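Local coordinates for leucine rich repeat and phosphatase domain containing protein (Entamoeba histolytica, PDB 3EMU) that has a dual specificity phosphatase fold and is classed as a phosphatase, but appears to lack the usual catalytic cysteine and arginine, so its activity is doubtful, at residues 15-20 / 88-93; 38-43 / 77-82; 108-113 / 143-148. All blocks are in the same frame, centred on the assembly; numbering follows the deposited sequence. Where two conformers were deposited one is given.

Interaction 1: residues 15-20 / 88-93; sequences QYIHLG and EGVLII
Strands 17-20 and 89-93 pair in parallel as neighbours in the mixed sheet of a dual specificity phosphatase fold; beyond Ile93 the chain runs toward the loop that holds phosphate in active relatives. Four backbone bonds join them: Val90 N to Tyr16 O, just before the first strand, then His18 N to Val90 O, Ile92 N to His18 O, and Gly20 N to Ile92 O. The bond from Val90 N to Tyr16 O is short, 2.7 Å, and almost straight, 175° at the hydrogen. That from His18 N to Val90 O is the longest, 3.0 Å, and bends to 149°. Val90 CG1 sits between its own backbone N and carbonyl carbon (chi1 58°), 3.4 Å from Tyr16 O and 3.7 Å from Ile17 CD1, the two side chains lying side by side and pointing the same way. On this face, which also bears Leu19 and Ile92, helices 68-85 and 100-112 pack. On the other face Leu91 CD1 folds back to 3.8 Å from His18 CB, and His18 ND1 is hydrogen-bonded to Tyr30 OH. CA-H contacts reach the Tyr16, His18 and Gly20 carbonyls, the shortest from Ile93 CA to Gly20 O at 3.3 Å. Regular backbone bonding thus fixes the register and satisfies buried amides, while branched aliphatic groups seal the strands beneath the helices.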
loop_
_atom_site.group_PDB
_atom_site.type_symbol
_atom_site.label_atom_id
_atom_site.label_comp_id
_atom_site.label_asym_id
_atom_site.label_seq_id
_atom_site.Cartn_x
_atom_site.Cartn_y
_atom_site.Cartn_z
ATOM N N GLN A 15 8.124 -3.843 -8.828
ATOM C CA GLN A 15 9.059 -2.771 -9.082
ATOM C C GLN A 15 8.467 -1.408 -8.776
ATOM O O GLN A 15 7.311 -1.136 -9.098
ATOM C CB GLN A 15 9.546 -2.841 -10.534
ATOM C CG GLN A 15 10.460 -1.701 -10.909
ATOM C CD GLN A 15 10.728 -1.645 -12.417
ATOM O OE1 GLN A 15 9.794 -1.774 -13.249
ATOM N NE2 GLN A 15 12.012 -1.446 -12.782
ATOM N N TYR A 16 9.269 -0.559 -8.124
ATOM C CA TYR A 16 8.835 0.780 -7.640
ATOM C C TYR A 16 7.929 0.820 -6.381
ATOM O O TYR A 16 7.651 1.893 -5.867
ATOM C CB TYR A 16 8.166 1.581 -8.768
ATOM C CG TYR A 16 9.002 1.699 -10.013
ATOM C CD1 TYR A 16 10.336 2.119 -9.944
ATOM C CD2 TYR A 16 8.471 1.371 -11.260
ATOM C CE1 TYR A 16 11.122 2.213 -11.082
ATOM C CE2 TYR A 16 9.231 1.464 -12.397
ATOM C CZ TYR A 16 10.557 1.886 -12.311
ATOM O OH TYR A 16 11.313 1.986 -13.463
ATOM N N ILE A 17 7.464 -0.335 -5.910
ATOM C CA ILE A 17 6.496 -0.409 -4.819
ATOM C C ILE A 17 7.102 -1.136 -3.613
ATOM O O ILE A 17 7.486 -2.332 -3.681
ATOM C CB ILE A 17 5.231 -1.214 -5.246
ATOM C CG1 ILE A 17 4.610 -0.656 -6.543
ATOM C CG2 ILE A 17 4.207 -1.336 -4.083
ATOM C CD1 ILE A 17 4.009 0.732 -6.437
ATOM N N HIS A 18 7.140 -0.412 -2.489
ATOM C CA HIS A 18 7.733 -0.950 -1.265
ATOM C C HIS A 18 6.750 -0.797 -0.116
ATOM O O HIS A 18 6.059 0.215 0.026
ATOM C CB HIS A 18 9.072 -0.267 -0.986
ATOM C CG HIS A 18 10.065 -0.362 -2.119
ATOM N ND1 HIS A 18 11.153 -1.223 -2.098
ATOM C CD2 HIS A 18 10.169 0.340 -3.278
ATOM C CE1 HIS A 18 11.878 -1.050 -3.191
ATOM N NE2 HIS A 18 11.295 -0.121 -3.932
ATOM N N LEU A 19 6.686 -1.847 0.677
ATOM C CA LEU A 19 5.800 -1.937 1.815
ATOM C C LEU A 19 6.623 -1.901 3.145
ATOM O O LEU A 19 7.571 -2.689 3.325
ATOM C CB LEU A 19 5.036 -3.239 1.708
ATOM C CG LEU A 19 3.948 -3.487 2.726
ATOM C CD1 LEU A 19 2.978 -2.307 2.784
ATOM C CD2 LEU A 19 3.260 -4.804 2.375
ATOM N N GLY A 20 6.282 -0.971 4.033
ATOM C CA GLY A 20 7.014 -0.840 5.298
ATOM C C GLY A 20 6.245 -0.290 6.514
ATOM O O GLY A 20 5.010 -0.119 6.486
ATOM N N GLU A 88 10.330 6.120 -10.360
ATOM C CA GLU A 88 10.880 6.191 -9.000
ATOM C C GLU A 88 10.080 5.376 -7.970
ATOM O O GLU A 88 8.869 5.131 -8.124
ATOM C CB GLU A 88 11.023 7.660 -8.588
ATOM C CG GLU A 88 12.254 8.292 -9.240
ATOM C CD GLU A 88 12.222 9.812 -9.258
ATOM O OE1 GLU A 88 11.326 10.412 -8.611
ATOM O OE2 GLU A 88 13.097 10.406 -9.930
ATOM N N GLY A 89 10.765 4.967 -6.904
ATOM C CA GLY A 89 10.119 4.188 -5.840
ATOM C C GLY A 89 9.114 4.970 -5.010
ATOM O O GLY A 89 9.272 6.180 -4.711
ATOM N N VAL A 90 8.054 4.277 -4.631
ATOM C CA VAL A 90 7.150 4.810 -3.590
ATOM C C VAL A 90 7.156 3.817 -2.417
ATOM O O VAL A 90 7.064 2.578 -2.606
ATOM C CB VAL A 90 5.722 5.065 -4.120
ATOM C CG1 VAL A 90 5.128 3.772 -4.693
ATOM C CG2 VAL A 90 4.820 5.662 -3.049
ATOM N N LEU A 91 7.261 4.365 -1.209
ATOM C CA LEU A 91 7.268 3.541 0.004
ATOM C C LEU A 91 5.964 3.722 0.729
ATOM O O LEU A 91 5.578 4.849 1.045
ATOM C CB LEU A 91 8.436 3.929 0.914
ATOM C CG LEU A 91 8.477 3.271 2.315
ATOM C CD1 LEU A 91 8.524 1.726 2.235
ATOM C CD2 LEU A 91 9.688 3.836 3.037
ATOM N N ILE A 92 5.264 2.616 0.994
ATOM C CA ILE A 92 3.922 2.734 1.579
ATOM C C ILE A 92 3.969 2.228 3.025
ATOM O O ILE A 92 4.386 1.106 3.269
ATOM C CB ILE A 92 2.848 1.982 0.731
ATOM C CG1 ILE A 92 2.848 2.555 -0.710
ATOM C CG2 ILE A 92 1.439 2.076 1.378
ATOM C CD1 ILE A 92 2.655 1.512 -1.795
ATOM N N ILE A 93 3.591 3.073 3.984
ATOM C CA ILE A 93 3.834 2.714 5.387
ATOM C C ILE A 93 2.632 2.990 6.280
ATOM O O ILE A 93 1.847 3.915 6.022
ATOM C CB ILE A 93 5.102 3.402 5.977
ATOM C CG1 ILE A 93 4.859 4.888 6.173
ATOM C CG2 ILE A 93 6.316 3.198 5.146
ATOM C CD1 ILE A 93 5.985 5.587 7.019
#

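Interaction 2: residues 38-43 / 77-82; sequences SILLVG and IKFIIR
Ile39 O lies obliquely beside the Phe79 ring, 3.4 Å from both Phe79 CE2 and CZ. The approach is a close van der Waals one; the backbone of Ile39 makes its hydrogen bonds to Asp55 and Leu57 of the next strand. Phe79 CG is anti to its backbone N (chi1 179°) and so stands out from the helix; the ring beyond it lies against residues 38-40. Ile39 N lies at the ring's edge and in its plane. At the far end of the ring, Phe79 CZ touches Ser38 CB at 3.7 Å. Nearer the helix, Leu40 and Phe79 pass one another pointing opposite ways: Leu40 CB meets Phe79 CE2 and Leu40 CD1 meets Phe79 CD2, both at 3.9 Å. The second methyl, Leu40 CD2, forks toward Ile80 and stands 4.1 Å from both Ile80 CG1 and CD1, the two side chains crossing at about a right angle. Leu40 therefore straddles two consecutive helical residues, while Phe79 spans Ser38 to Leu40. Ser38 OG, beside the apolar contact, has a weak hydrogen bond to Arg86. The strand and helix segments run antiparallel, at 165°, with axes 9.5 Å apart. Helix 68-85 is the crossover of a beta-alpha-beta unit from strand 55-59 to strand 89-94, and strand 36-42 lies between those two in the sheet. Phe79 accordingly also touches Leu57 on one neighbouring strand and Val90 on the other, while Ile80 continues to Phe108 of helix 100-112.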
loop_
_atom_site.group_PDB
_atom_site.type_symbol
_atom_site.label_atom_id
_atom_site.label_comp_id
_atom_site.label_asym_id
_atom_site.label_seq_id
_atom_site.Cartn_x
_atom_site.Cartn_y
_atom_site.Cartn_z
ATOM N N SER A 38 9.021 8.961 -2.979
ATOM C CA SER A 38 7.679 9.225 -2.497
ATOM C C SER A 38 7.381 8.342 -1.324
ATOM O O SER A 38 7.791 7.186 -1.291
ATOM C CB SER A 38 6.612 8.913 -3.559
ATOM O OG SER A 38 6.545 9.914 -4.526
ATOM N N ILE A 39 6.590 8.888 -0.411
ATOM C CA ILE A 39 6.147 8.147 0.729
ATOM C C ILE A 39 4.655 8.337 0.928
ATOM O O ILE A 39 4.149 9.451 0.953
ATOM C CB ILE A 39 6.994 8.492 2.005
ATOM C CG1 ILE A 39 8.474 8.235 1.668
ATOM C CG2 ILE A 39 6.557 7.637 3.223
ATOM C CD1 ILE A 39 9.373 8.091 2.889
ATOM N N LEU A 40 3.963 7.207 1.053
ATOM C CA LEU A 40 2.530 7.208 1.286
ATOM C C LEU A 40 2.318 6.773 2.722
ATOM O O LEU A 40 2.592 5.641 3.095
ATOM C CB LEU A 40 1.817 6.244 0.316
ATOM C CG LEU A 40 0.292 6.231 0.313
ATOM C CD1 LEU A 40 -0.226 7.657 0.175
ATOM C CD2 LEU A 40 -0.218 5.353 -0.836
ATOM N N LEU A 41 1.825 7.695 3.515
ATOM C CA LEU A 41 1.601 7.457 4.917
ATOM C C LEU A 41 0.175 7.058 5.099
ATOM O O LEU A 41 -0.715 7.848 4.850
ATOM C CB LEU A 41 1.883 8.726 5.736
ATOM C CG LEU A 41 3.305 9.314 5.566
ATOM C CD1 LEU A 41 3.463 10.676 6.275
ATOM C CD2 LEU A 41 4.339 8.369 6.122
ATOM N N VAL A 42 -0.043 5.836 5.578
ATOM C CA VAL A 42 -1.401 5.366 5.754
ATOM C C VAL A 42 -1.804 5.427 7.220
ATOM O O VAL A 42 -1.505 4.525 7.992
ATOM C CB VAL A 42 -1.578 3.920 5.216
ATOM C CG1 VAL A 42 -3.068 3.540 5.226
ATOM C CG2 VAL A 42 -0.918 3.766 3.835
ATOM N N GLY A 43 -2.514 6.480 7.600
ATOM C CA GLY A 43 -2.952 6.614 8.983
ATOM C C GLY A 43 -2.448 7.858 9.680
ATOM O O GLY A 43 -3.279 8.731 10.071
ATOM N N ILE A 77 -4.037 5.324 -5.296
ATOM C CA ILE A 77 -3.619 4.721 -6.583
ATOM C C ILE A 77 -2.922 5.776 -7.479
ATOM O O ILE A 77 -1.862 5.539 -8.086
ATOM C CB ILE A 77 -4.838 4.070 -7.265
ATOM C CG1 ILE A 77 -5.167 2.787 -6.482
ATOM C CG2 ILE A 77 -4.561 3.813 -8.745
ATOM C CD1 ILE A 77 -6.350 2.009 -7.013
ATOM N N LYS A 78 -3.483 6.975 -7.442
ATOM C CA LYS A 78 -2.979 8.103 -8.193
ATOM C C LYS A 78 -1.539 8.505 -7.819
ATOM O O LYS A 78 -0.653 8.675 -8.706
ATOM C CB LYS A 78 -3.934 9.288 -7.987
ATOM C CG LYS A 78 -3.571 10.424 -8.916
ATOM C CD LYS A 78 -4.054 11.785 -8.426
ATOM C CE LYS A 78 -3.912 12.847 -9.561
ATOM N NZ LYS A 78 -4.438 14.212 -9.107
ATOM N N PHE A 79 -1.307 8.663 -6.506
ATOM C CA PHE A 79 0.014 9.029 -5.971
ATOM C C PHE A 79 0.943 7.911 -6.327
ATOM O O PHE A 79 2.040 8.133 -6.825
ATOM C CB PHE A 79 -0.133 9.207 -4.440
ATOM C CG PHE A 79 1.145 9.577 -3.706
ATOM C CD1 PHE A 79 1.589 10.916 -3.655
ATOM C CD2 PHE A 79 1.855 8.606 -2.995
ATOM C CE1 PHE A 79 2.746 11.270 -2.930
ATOM C CE2 PHE A 79 3.006 8.953 -2.260
ATOM C CZ PHE A 79 3.457 10.284 -2.238
ATOM N N ILE A 80 0.481 6.668 -6.187
ATOM C CA ILE A 80 1.349 5.544 -6.594
ATOM C C ILE A 80 1.694 5.536 -8.098
ATOM O O ILE A 80 2.833 5.321 -8.501
ATOM C CB ILE A 80 0.739 4.195 -6.190
ATOM C CG1 ILE A 80 0.649 4.103 -4.657
ATOM C CG2 ILE A 80 1.551 3.029 -6.748
ATOM C CD1 ILE A 80 -0.084 2.878 -4.139
ATOM N N ILE A 81 0.700 5.741 -8.949
ATOM C CA ILE A 81 0.984 5.674 -10.382
ATOM C C ILE A 81 1.836 6.878 -10.783
ATOM O O ILE A 81 2.732 6.747 -11.605
ATOM C CB ILE A 81 -0.327 5.494 -11.249
ATOM C CG1 ILE A 81 -0.707 4.033 -11.220
ATOM C CG2 ILE A 81 -0.059 5.860 -12.703
ATOM C CD1 ILE A 81 -2.109 3.763 -11.498
ATOM N N ARG A 82 1.595 8.041 -10.181
ATOM C CA ARG A 82 2.499 9.188 -10.377
ATOM C C ARG A 82 3.961 8.836 -10.150
ATOM O O ARG A 82 4.851 9.407 -10.768
ATOM C CB ARG A 82 2.137 10.363 -9.464
ATOM C CG ARG A 82 3.108 11.536 -9.554
ATOM C CD ARG A 82 2.652 12.717 -8.697
ATOM N NE ARG A 82 3.307 12.825 -7.387
ATOM C CZ ARG A 82 2.782 13.481 -6.346
ATOM N NH1 ARG A 82 1.598 14.065 -6.440
ATOM N NH2 ARG A 82 3.430 13.554 -5.195
#

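Interaction 3: residues 108-113 / 143-148; sequences FLMYYQ and LFEKKL
Met110 and Glu145 cross at about a right angle, the thioether laying its terminal methyl against the backbone end of the glutamate. A bend at the last torsion of Met110 (chi3 63°) places CE 3.6 Å from both Glu145 CA and CB. The same methyl comes obliquely upon the Phe144 ring, with Met110 CE 3.8 Å from Phe144 CD2. Further along both helices, Tyr111 and Leu148 also cross at about a right angle: Leu148 CD2 meets the edge of the tyrosine ring, near its plane, at 4.0 Å from Tyr111 CD1. The other branch, Leu148 CD1, turns to the backbone, 4.0 Å from Tyr111 CA. Phe144 touches both pairs, with Leu148 CG over one face of its ring, offset toward the rim, and Tyr111 CB at its edge, 4.4 Å from Phe144 CZ. The helix segments run nearly parallel, 16° between them, with axes 10.8 Å apart. Helix 117-127 flanks the seam: Met110 touches Phe117 and Ala120, and Glu145 OE2 accepts a hydrogen bond from Phe117 N. Phe144 also packs on Ile73 of helix 68-85, so helix 135-151 rests on several helices at once.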
loop_
_atom_site.group_PDB
_atom_site.type_symbol
_atom_site.label_atom_id
_atom_site.label_comp_id
_atom_site.label_asym_id
_atom_site.label_seq_id
_atom_site.Cartn_x
_atom_site.Cartn_y
_atom_site.Cartn_z
ATOM N N PHE A 108 -4.273 -1.418 -4.627
ATOM C CA PHE A 108 -3.483 -1.050 -5.770
ATOM C C PHE A 108 -3.285 -2.173 -6.809
ATOM O O PHE A 108 -3.452 -1.949 -8.010
ATOM C CB PHE A 108 -2.125 -0.488 -5.360
ATOM C CG PHE A 108 -1.228 -0.233 -6.529
ATOM C CD1 PHE A 108 -1.460 0.883 -7.384
ATOM C CD2 PHE A 108 -0.197 -1.118 -6.840
ATOM C CE1 PHE A 108 -0.676 1.114 -8.515
ATOM C CE2 PHE A 108 0.592 -0.891 -7.967
ATOM C CZ PHE A 108 0.343 0.227 -8.810
ATOM N N LEU A 109 -2.882 -3.360 -6.369
ATOM C CA LEU A 109 -2.652 -4.485 -7.270
ATOM C C LEU A 109 -3.966 -5.042 -7.850
ATOM O O LEU A 109 -3.982 -5.521 -8.987
ATOM C CB LEU A 109 -1.959 -5.606 -6.519
ATOM C CG LEU A 109 -0.546 -5.423 -5.937
ATOM C CD1 LEU A 109 -0.206 -6.681 -5.079
ATOM C CD2 LEU A 109 0.515 -5.222 -7.011
ATOM N N MET A 110 -5.039 -5.036 -7.060
ATOM C CA MET A 110 -6.336 -5.352 -7.598
ATOM C C MET A 110 -6.523 -4.549 -8.922
ATOM O O MET A 110 -6.824 -5.122 -9.973
ATOM C CB MET A 110 -7.457 -5.064 -6.577
ATOM C CG MET A 110 -7.490 -6.047 -5.339
ATOM S SD MET A 110 -8.528 -5.571 -3.974
ATOM C CE MET A 110 -10.171 -5.567 -4.684
ATOM N N TYR A 111 -6.261 -3.242 -8.877
ATOM C CA TYR A 111 -6.510 -2.344 -9.992
ATOM C C TYR A 111 -5.445 -2.508 -11.080
ATOM O O TYR A 111 -5.753 -2.657 -12.274
ATOM C CB TYR A 111 -6.469 -0.912 -9.456
ATOM C CG TYR A 111 -6.619 0.187 -10.468
ATOM C CD1 TYR A 111 -7.874 0.507 -11.006
ATOM C CD2 TYR A 111 -5.514 0.928 -10.886
ATOM C CE1 TYR A 111 -8.019 1.513 -11.940
ATOM C CE2 TYR A 111 -5.640 1.970 -11.839
ATOM C CZ TYR A 111 -6.905 2.243 -12.366
ATOM O OH TYR A 111 -7.070 3.268 -13.272
ATOM N N TYR A 112 -4.183 -2.486 -10.641
ATOM C CA TYR A 112 -3.041 -2.424 -11.523
ATOM C C TYR A 112 -2.701 -3.740 -12.225
ATOM O O TYR A 112 -2.019 -3.730 -13.260
ATOM C CB TYR A 112 -1.828 -2.015 -10.719
ATOM C CG TYR A 112 -0.669 -1.517 -11.522
ATOM C CD1 TYR A 112 -0.678 -0.221 -12.031
ATOM C CD2 TYR A 112 0.459 -2.310 -11.723
ATOM C CE1 TYR A 112 0.370 0.265 -12.727
ATOM C CE2 TYR A 112 1.534 -1.834 -12.445
ATOM C CZ TYR A 112 1.476 -0.523 -12.935
ATOM O OH TYR A 112 2.526 0.026 -13.654
ATOM N N GLN A 113 -3.132 -4.866 -11.675
ATOM C CA GLN A 113 -2.814 -6.140 -12.293
ATOM C C GLN A 113 -4.068 -6.950 -12.430
ATOM O O GLN A 113 -3.979 -8.129 -12.628
ATOM C CB GLN A 113 -1.786 -6.905 -11.445
ATOM C CG GLN A 113 -0.490 -6.155 -11.357
ATOM C CD GLN A 113 0.593 -6.940 -10.670
ATOM O OE1 GLN A 113 0.316 -7.764 -9.785
ATOM N NE2 GLN A 113 1.844 -6.696 -11.061
ATOM N N LEU A 143 -15.533 -4.261 -0.957
ATOM C CA LEU A 143 -16.357 -3.214 -1.514
ATOM C C LEU A 143 -15.679 -2.626 -2.719
ATOM O O LEU A 143 -16.317 -2.353 -3.720
ATOM C CB LEU A 143 -16.549 -2.095 -0.517
ATOM C CG LEU A 143 -17.993 -1.740 -0.187
ATOM C CD1 LEU A 143 -18.451 -2.691 0.920
ATOM C CD2 LEU A 143 -18.138 -0.301 0.318
ATOM N N PHE A 144 -14.381 -2.412 -2.614
ATOM C CA PHE A 144 -13.640 -1.943 -3.765
ATOM C C PHE A 144 -13.693 -2.948 -4.938
ATOM O O PHE A 144 -13.809 -2.540 -6.082
ATOM C CB PHE A 144 -12.189 -1.651 -3.372
ATOM C CG PHE A 144 -11.332 -1.126 -4.503
ATOM C CD1 PHE A 144 -11.723 -0.021 -5.241
ATOM C CD2 PHE A 144 -10.116 -1.729 -4.796
ATOM C CE1 PHE A 144 -10.917 0.469 -6.277
ATOM C CE2 PHE A 144 -9.285 -1.264 -5.825
ATOM C CZ PHE A 144 -9.684 -0.158 -6.570
ATOM N N GLU A 145 -13.561 -4.242 -4.640
ATOM C CA GLU A 145 -13.635 -5.301 -5.632
ATOM C C GLU A 145 -14.950 -5.123 -6.457
ATOM O O GLU A 145 -14.907 -5.057 -7.696
ATOM C CB GLU A 145 -13.628 -6.648 -4.924
ATOM C CG GLU A 145 -13.519 -7.875 -5.832
ATOM C CD GLU A 145 -13.459 -9.177 -5.045
ATOM O OE1 GLU A 145 -14.247 -9.379 -4.086
ATOM O OE2 GLU A 145 -12.605 -10.003 -5.362
ATOM N N LYS A 146 -16.078 -4.988 -5.753
ATOM C CA LYS A 146 -17.367 -4.796 -6.393
ATOM C C LYS A 146 -17.401 -3.530 -7.232
ATOM O O LYS A 146 -17.973 -3.530 -8.329
ATOM C CB LYS A 146 -18.474 -4.692 -5.373
ATOM C CG LYS A 146 -19.050 -5.985 -4.937
ATOM C CD LYS A 146 -20.239 -6.368 -5.812
ATOM C CE LYS A 146 -20.389 -7.911 -5.832
ATOM N NZ LYS A 146 -21.032 -8.341 -7.106
ATOM N N LYS A 147 -16.829 -2.447 -6.703
ATOM C CA LYS A 147 -16.838 -1.147 -7.410
ATOM C C LYS A 147 -16.106 -1.251 -8.743
ATOM O O LYS A 147 -16.546 -0.723 -9.753
ATOM C CB LYS A 147 -16.233 -0.042 -6.558
ATOM C CG LYS A 147 -16.043 1.271 -7.312
ATOM C CD LYS A 147 -17.384 1.989 -7.336
ATOM C CE LYS A 147 -17.364 3.295 -8.140
ATOM N NZ LYS A 147 -18.740 3.987 -8.038
ATOM N N LEU A 148 -14.985 -1.953 -8.728
ATOM C CA LEU A 148 -14.182 -2.138 -9.896
ATOM C C LEU A 148 -14.957 -2.989 -10.929
ATOM O O LEU A 148 -14.913 -2.736 -12.131
ATOM C CB LEU A 148 -12.869 -2.831 -9.518
ATOM C CG LEU A 148 -11.683 -1.984 -8.981
ATOM C CD1 LEU A 148 -10.379 -2.727 -9.026
ATOM C CD2 LEU A 148 -11.523 -0.696 -9.734
#

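The contacts run outward from the sheet. Interactions 1 and 2 are buried and adjoin: strands 89-94 and 36-42 are neighbours, joined by probable hydrogen bonds such as Leu91 O to Leu40 N, and Ile17 packs on Ile80. Interaction 1 holds strand to strand mainly by backbone polarity; interaction 2 holds helix to strand mainly by apolar side chains, without a hydrogen bond between the segments. Interaction 3, about 16 Å from interaction 2 and 18 Å from interaction 1 between centres, is helix on helix and partly exposed, with Tyr111 at the surface. Phe108, on the same helix as Met110, touches Ile17 and Ile80 and so links that helix to interactions 1 and 2, while Tyr111 reaches back to Ile77 and Ile81.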